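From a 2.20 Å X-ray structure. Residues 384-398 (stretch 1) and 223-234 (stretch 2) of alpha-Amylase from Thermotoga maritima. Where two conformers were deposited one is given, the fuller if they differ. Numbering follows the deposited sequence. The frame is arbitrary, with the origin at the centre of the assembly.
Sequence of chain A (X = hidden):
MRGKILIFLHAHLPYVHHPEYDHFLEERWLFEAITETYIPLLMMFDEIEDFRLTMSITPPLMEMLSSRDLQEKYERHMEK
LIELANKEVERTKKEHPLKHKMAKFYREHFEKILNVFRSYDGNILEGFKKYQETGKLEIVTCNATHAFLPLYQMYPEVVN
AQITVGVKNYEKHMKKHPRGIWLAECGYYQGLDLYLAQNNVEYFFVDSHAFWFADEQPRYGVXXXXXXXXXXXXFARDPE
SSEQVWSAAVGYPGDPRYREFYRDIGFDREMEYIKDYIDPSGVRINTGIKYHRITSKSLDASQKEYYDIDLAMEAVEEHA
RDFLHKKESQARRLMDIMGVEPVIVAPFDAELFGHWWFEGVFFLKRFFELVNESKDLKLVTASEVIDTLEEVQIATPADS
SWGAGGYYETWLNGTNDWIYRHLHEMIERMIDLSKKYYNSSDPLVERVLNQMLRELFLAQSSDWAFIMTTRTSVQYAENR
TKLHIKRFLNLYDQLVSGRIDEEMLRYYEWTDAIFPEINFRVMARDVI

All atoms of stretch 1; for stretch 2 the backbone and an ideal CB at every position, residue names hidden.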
# COMPACT_ATOMS: atom_id res chain seq x y z
N GLU A 384 -3.14 -10.31 -50.05
CA GLU A 384 -2.66 -11.07 -51.23
C GLU A 384 -3.14 -12.51 -51.22
O GLU A 384 -3.57 -13.03 -52.24
CB GLU A 384 -1.15 -11.10 -51.30
CG GLU A 384 -0.54 -9.90 -51.94
CD GLU A 384 0.96 -9.86 -51.74
OE1 GLU A 384 1.46 -10.69 -50.93
OE2 GLU A 384 1.63 -9.00 -52.37
N VAL A 385 -3.07 -13.17 -50.07
CA VAL A 385 -3.53 -14.53 -50.08
C VAL A 385 -5.03 -14.74 -50.28
O VAL A 385 -5.41 -15.66 -50.99
CB VAL A 385 -2.82 -15.50 -49.03
CG1 VAL A 385 -1.74 -14.80 -48.20
CG2 VAL A 385 -3.81 -16.38 -48.24
N ILE A 386 -5.87 -13.88 -49.73
CA ILE A 386 -7.33 -14.05 -49.92
C ILE A 386 -7.74 -13.73 -51.36
O ILE A 386 -8.68 -14.32 -51.84
CB ILE A 386 -8.21 -13.28 -48.89
CG1 ILE A 386 -8.18 -11.77 -49.13
CG2 ILE A 386 -7.88 -13.71 -47.45
CD1 ILE A 386 -9.26 -10.99 -48.32
N ASP A 387 -6.96 -12.86 -52.01
CA ASP A 387 -7.12 -12.44 -53.41
C ASP A 387 -6.57 -13.45 -54.43
O ASP A 387 -6.92 -13.38 -55.61
CB ASP A 387 -6.45 -11.07 -53.65
CG ASP A 387 -7.29 -9.89 -53.10
OD1 ASP A 387 -8.44 -10.11 -52.65
OD2 ASP A 387 -6.79 -8.75 -53.09
N THR A 388 -5.76 -14.40 -53.97
CA THR A 388 -5.07 -15.36 -54.80
C THR A 388 -5.60 -16.78 -54.63
O THR A 388 -5.62 -17.56 -55.58
CB THR A 388 -3.57 -15.32 -54.47
OG1 THR A 388 -3.10 -13.99 -54.67
CG2 THR A 388 -2.74 -16.28 -55.34
N LEU A 389 -6.06 -17.15 -53.45
CA LEU A 389 -6.39 -18.56 -53.24
C LEU A 389 -7.66 -19.06 -53.89
O LEU A 389 -8.71 -18.47 -53.72
CB LEU A 389 -6.42 -18.90 -51.76
CG LEU A 389 -5.13 -19.54 -51.26
CD1 LEU A 389 -3.83 -18.78 -51.73
CD2 LEU A 389 -5.21 -19.67 -49.75
N GLU A 390 -7.57 -20.20 -54.58
CA GLU A 390 -8.73 -20.79 -55.23
C GLU A 390 -9.32 -21.96 -54.47
O GLU A 390 -10.55 -22.06 -54.33
CB GLU A 390 -8.42 -21.11 -56.68
CG GLU A 390 -8.42 -19.82 -57.50
CD GLU A 390 -7.42 -19.83 -58.65
OE1 GLU A 390 -6.31 -20.42 -58.50
OE2 GLU A 390 -7.74 -19.24 -59.71
N GLU A 391 -8.49 -22.83 -53.93
CA GLU A 391 -9.04 -23.84 -53.05
C GLU A 391 -8.89 -23.30 -51.65
O GLU A 391 -7.79 -22.89 -51.24
CB GLU A 391 -8.35 -25.18 -53.21
CG GLU A 391 -8.76 -26.28 -52.19
CD GLU A 391 -7.79 -27.48 -52.24
OE1 GLU A 391 -6.82 -27.37 -53.03
OE2 GLU A 391 -7.99 -28.50 -51.51
N VAL A 392 -10.02 -23.19 -50.96
CA VAL A 392 -10.05 -22.94 -49.55
C VAL A 392 -11.25 -23.67 -49.05
O VAL A 392 -12.31 -23.64 -49.67
CB VAL A 392 -10.08 -21.42 -49.16
CG1 VAL A 392 -10.32 -20.53 -50.38
CG2 VAL A 392 -11.05 -21.15 -47.99
N GLN A 393 -11.06 -24.37 -47.96
CA GLN A 393 -12.09 -25.12 -47.28
C GLN A 393 -13.01 -24.19 -46.47
O GLN A 393 -12.57 -23.11 -46.06
CB GLN A 393 -11.41 -26.09 -46.34
CG GLN A 393 -12.30 -26.97 -45.53
CD GLN A 393 -11.54 -28.06 -44.81
OE1 GLN A 393 -12.00 -29.18 -44.76
NE2 GLN A 393 -10.35 -27.75 -44.30
N ILE A 394 -14.25 -24.64 -46.22
CA ILE A 394 -15.19 -23.88 -45.44
C ILE A 394 -15.31 -24.54 -44.08
O ILE A 394 -15.57 -25.75 -43.97
CB ILE A 394 -16.61 -23.81 -46.11
CG1 ILE A 394 -16.53 -23.05 -47.42
CG2 ILE A 394 -17.58 -23.06 -45.22
CD1 ILE A 394 -17.83 -23.09 -48.18
N ALA A 395 -15.18 -23.76 -43.02
CA ALA A 395 -15.18 -24.38 -41.70
C ALA A 395 -15.66 -23.38 -40.70
O ALA A 395 -15.62 -22.21 -40.94
CB ALA A 395 -13.73 -24.90 -41.33
N THR A 396 -16.17 -23.85 -39.58
CA THR A 396 -16.44 -22.90 -38.51
C THR A 396 -15.44 -23.02 -37.33
O THR A 396 -15.41 -24.05 -36.67
CB THR A 396 -17.95 -22.84 -38.07
OG1 THR A 396 -18.19 -23.75 -37.01
CG2 THR A 396 -18.85 -23.20 -39.18
N PRO A 397 -14.66 -21.96 -37.07
CA PRO A 397 -13.67 -21.93 -35.97
C PRO A 397 -14.29 -22.13 -34.58
O PRO A 397 -15.43 -21.72 -34.34
CB PRO A 397 -13.08 -20.53 -36.08
CG PRO A 397 -13.36 -20.09 -37.45
CD PRO A 397 -14.63 -20.72 -37.86
N ALA A 398 -13.53 -22.75 -33.68
CA ALA A 398 -14.01 -23.03 -32.35
C ALA A 398 -13.73 -21.79 -31.49
O ALA A 398 -12.89 -20.98 -31.85
CB ALA A 398 -13.33 -24.26 -31.81
N UNK A 223 -2.11 -24.32 -41.91
CA UNK A 223 -1.28 -23.87 -43.06
C UNK A 223 -2.06 -23.51 -44.32
O UNK A 223 -1.48 -23.27 -45.38
CB UNK A 223 -0.27 -24.97 -43.42
N UNK A 224 -3.37 -23.44 -44.20
CA UNK A 224 -4.17 -22.66 -45.14
C UNK A 224 -5.32 -21.94 -44.38
O UNK A 224 -5.91 -22.53 -43.45
CB UNK A 224 -4.73 -23.56 -46.24
N UNK A 225 -5.66 -20.72 -44.78
CA UNK A 225 -6.86 -20.09 -44.24
C UNK A 225 -8.11 -20.93 -44.51
O UNK A 225 -8.12 -21.80 -45.38
CB UNK A 225 -7.03 -18.69 -44.84
N UNK A 226 -9.15 -20.70 -43.74
CA UNK A 226 -10.43 -21.30 -44.05
C UNK A 226 -11.33 -20.13 -44.33
O UNK A 226 -10.94 -18.99 -44.11
CB UNK A 226 -10.96 -22.19 -42.93
N UNK A 227 -12.53 -20.41 -44.82
CA UNK A 227 -13.57 -19.37 -45.03
C UNK A 227 -14.72 -19.78 -44.15
O UNK A 227 -15.06 -20.97 -44.15
CB UNK A 227 -14.00 -19.24 -46.49
N UNK A 228 -15.23 -18.88 -43.30
CA UNK A 228 -16.47 -19.26 -42.53
C UNK A 228 -17.71 -19.41 -43.44
O UNK A 228 -17.73 -18.83 -44.54
CB UNK A 228 -16.77 -18.21 -41.46
N UNK A 229 -18.72 -20.18 -42.99
CA UNK A 229 -19.91 -20.15 -43.88
C UNK A 229 -20.37 -18.76 -44.38
O UNK A 229 -20.87 -18.70 -45.51
CB UNK A 229 -21.08 -20.79 -43.14
N UNK A 230 -20.13 -17.69 -43.59
CA UNK A 230 -20.52 -16.29 -43.82
C UNK A 230 -19.65 -15.57 -44.84
O UNK A 230 -19.92 -14.38 -45.17
CB UNK A 230 -20.48 -15.52 -42.50
N UNK A 231 -18.60 -16.28 -45.30
CA UNK A 231 -17.59 -15.77 -46.27
C UNK A 231 -16.41 -15.02 -45.71
O UNK A 231 -15.63 -14.31 -46.45
CB UNK A 231 -18.28 -14.84 -47.27
N UNK A 232 -16.26 -15.11 -44.39
CA UNK A 232 -15.12 -14.41 -43.74
C UNK A 232 -13.93 -15.39 -43.64
O UNK A 232 -14.07 -16.54 -43.19
CB UNK A 232 -15.51 -13.89 -42.35
N UNK A 233 -12.80 -14.97 -44.15
CA UNK A 233 -11.56 -15.78 -44.09
C UNK A 233 -10.87 -15.71 -42.70
O UNK A 233 -10.72 -14.62 -42.15
CB UNK A 233 -10.58 -15.30 -45.17
N UNK A 234 -10.53 -16.86 -42.11
CA UNK A 234 -9.74 -16.91 -40.88
C UNK A 234 -8.33 -17.54 -41.13
O UNK A 234 -8.22 -18.59 -41.75
CB UNK A 234 -10.50 -17.71 -39.82

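Position 223 has nothing of stretch 1 within 5.5 Å of its ideal CB, so this contact leaves the choice open; the residue is Tyr-223.

At position 224 CA-to-CB points toward stretch 1, but the ideal CB stops 5.3 Å from Leu-389 CD2. The carbonyl of Glu-391 lies farther out, so a long side chain suits, either apolar against Leu-389 or ending in a donor. Arg-224 does both: its NH2 donates to Glu-391 O at 3.0 Å and 167°, while NE to Glu-391 O is a weak bond of 3.5 Å. Leu-389 CD2 lies over one face of the guanidinium, and a water accepts from Arg-224 NE (2.5 Å) and donates to Glu-391 O (2.8 Å).

Position 225 also points toward stretch 1, its ideal CB 5.2 Å from Val-385 CG2 and 5.3 Å from Leu-389 CD2. Phi/psi of -58/159 admits proline, and a compact apolar group would fill the gap. Pro-225 places CG 3.6 Å from Leu-389 CD2 and 4.1 Å from Val-385 CG2.

Position 226 is directed sideways, with the ideal CB 3.6 Å from Gln-393 O and 4.2 Å from Ala-395 CB. The extended backbone (-117/171) and the methyl beside it favour a branched or longer aliphatic. Ile-226 (chi1 p, chi2 t) brings CD1 3.6 Å from Ala-395 CB and 3.8 Å from Pro-397 CG.

At 227 the backbone does the pairing, almost regardless of side chain: N donates to Gln-393 O and O accepts from Ala-395 N, both 3.0 Å at 156°, bracketing Ile-394 in a single bridge. The ideal CB, 3.8 Å from Val-392 CG2, calls for an apolar start. Met-227 supplies it, CB 3.8 Å from Val-392 CG2, though its end leads away.

Position 228 points away, so several residues fit; its CA approaches Ala-395 O at 3.5 Å, nearly linear at the hydrogen (173°). Thr-228 sets CG2 3.8 Å from Pro-397 CD. Its side chain also serves its own stretch, where Thr-228 OG1 accepts a hydrogen bond from the backbone N of position 232.

Position 229, sideways at -46/-30, is the second residue of a type I turn running from 228 to 231, where proline is readily accommodated. The ideal CB is 4.7 Å from Ile-394 CG2. Pro-229 lays CD 3.4 Å from Thr-396 CG2 and 4.1 Å from Ile-394 CG2.

Positions 230 and 231 make no contact. Ser-230 OG shares a hydrogen bond with Thr-228 OG1 (3.0 Å); phi of 87° favours glycine at 231, and Gly-231 closes the turn. Position 232, equally unconstrained by stretch 1, is Val-232.

Position 233 points toward stretch 1, with its ideal CB 3.9 Å from Ile-386 CG2 and Val-392 beyond. A large apolar or aromatic group suits. Phe-233 receives Ile-386 CB over one ring face, 4.2 Å from the centroid and 27° off the normal, while Val-392 CG2 sits at the edge, 3.9 Å from CE2.

At 234 the ideal CB, directed toward stretch 1, is already 4.4 Å from Pro-397 CG, so a small apolar group makes contact. Ala-234 CB keeps that 4.4 Å distance to Pro-397 CG.

Stretch 2, residues 223-234: YRPIMTPSGVFA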
# COMPACT_ATOMS: atom_id res chain seq x y z
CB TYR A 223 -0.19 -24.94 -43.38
CG TYR A 223 0.62 -25.18 -42.14
CD1 TYR A 223 1.48 -24.18 -41.65
CD2 TYR A 223 0.48 -26.36 -41.40
CE1 TYR A 223 2.22 -24.37 -40.47
CE2 TYR A 223 1.22 -26.57 -40.25
CZ TYR A 223 2.07 -25.57 -39.78
OH TYR A 223 2.73 -25.75 -38.60
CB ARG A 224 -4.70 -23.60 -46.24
CG ARG A 224 -3.67 -23.67 -47.44
CD ARG A 224 -4.14 -24.50 -48.56
NE ARG A 224 -4.81 -23.79 -49.68
CZ ARG A 224 -4.16 -23.10 -50.62
NH1 ARG A 224 -2.84 -22.96 -50.57
NH2 ARG A 224 -4.85 -22.54 -51.60
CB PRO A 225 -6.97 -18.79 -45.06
CG PRO A 225 -6.16 -19.05 -46.29
CD PRO A 225 -5.01 -19.85 -45.77
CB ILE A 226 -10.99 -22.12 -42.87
CG1 ILE A 226 -11.33 -21.17 -41.70
CG2 ILE A 226 -10.08 -23.33 -42.58
CD1 ILE A 226 -12.09 -21.80 -40.58
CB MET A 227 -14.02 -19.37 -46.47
CG MET A 227 -14.81 -18.09 -46.83
SD MET A 227 -15.83 -18.42 -48.30
CE MET A 227 -15.04 -17.26 -49.40
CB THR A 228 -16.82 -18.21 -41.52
OG1 THR A 228 -16.98 -16.95 -42.22
CG2 THR A 228 -15.67 -18.16 -40.47
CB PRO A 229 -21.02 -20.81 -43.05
CG PRO A 229 -20.29 -21.79 -42.12
CD PRO A 229 -18.89 -21.07 -41.83
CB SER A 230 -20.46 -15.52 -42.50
OG SER A 230 -19.76 -16.23 -41.42
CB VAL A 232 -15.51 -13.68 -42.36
CG1 VAL A 232 -14.35 -12.84 -41.87
CG2 VAL A 232 -16.72 -12.74 -42.53
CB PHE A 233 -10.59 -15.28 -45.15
CG PHE A 233 -10.98 -15.63 -46.54
CD1 PHE A 233 -11.48 -14.65 -47.41
CD2 PHE A 233 -10.82 -16.94 -47.02
CE1 PHE A 233 -11.81 -14.98 -48.77
CE2 PHE A 233 -11.18 -17.28 -48.34
CZ PHE A 233 -11.68 -16.29 -49.21
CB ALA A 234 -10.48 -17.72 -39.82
O HOH W 1 -7.11 -23.97 -48.80
O HOH W 2 -4.96 -22.04 -54.31
O HOH W 3 -8.35 -24.25 -46.57
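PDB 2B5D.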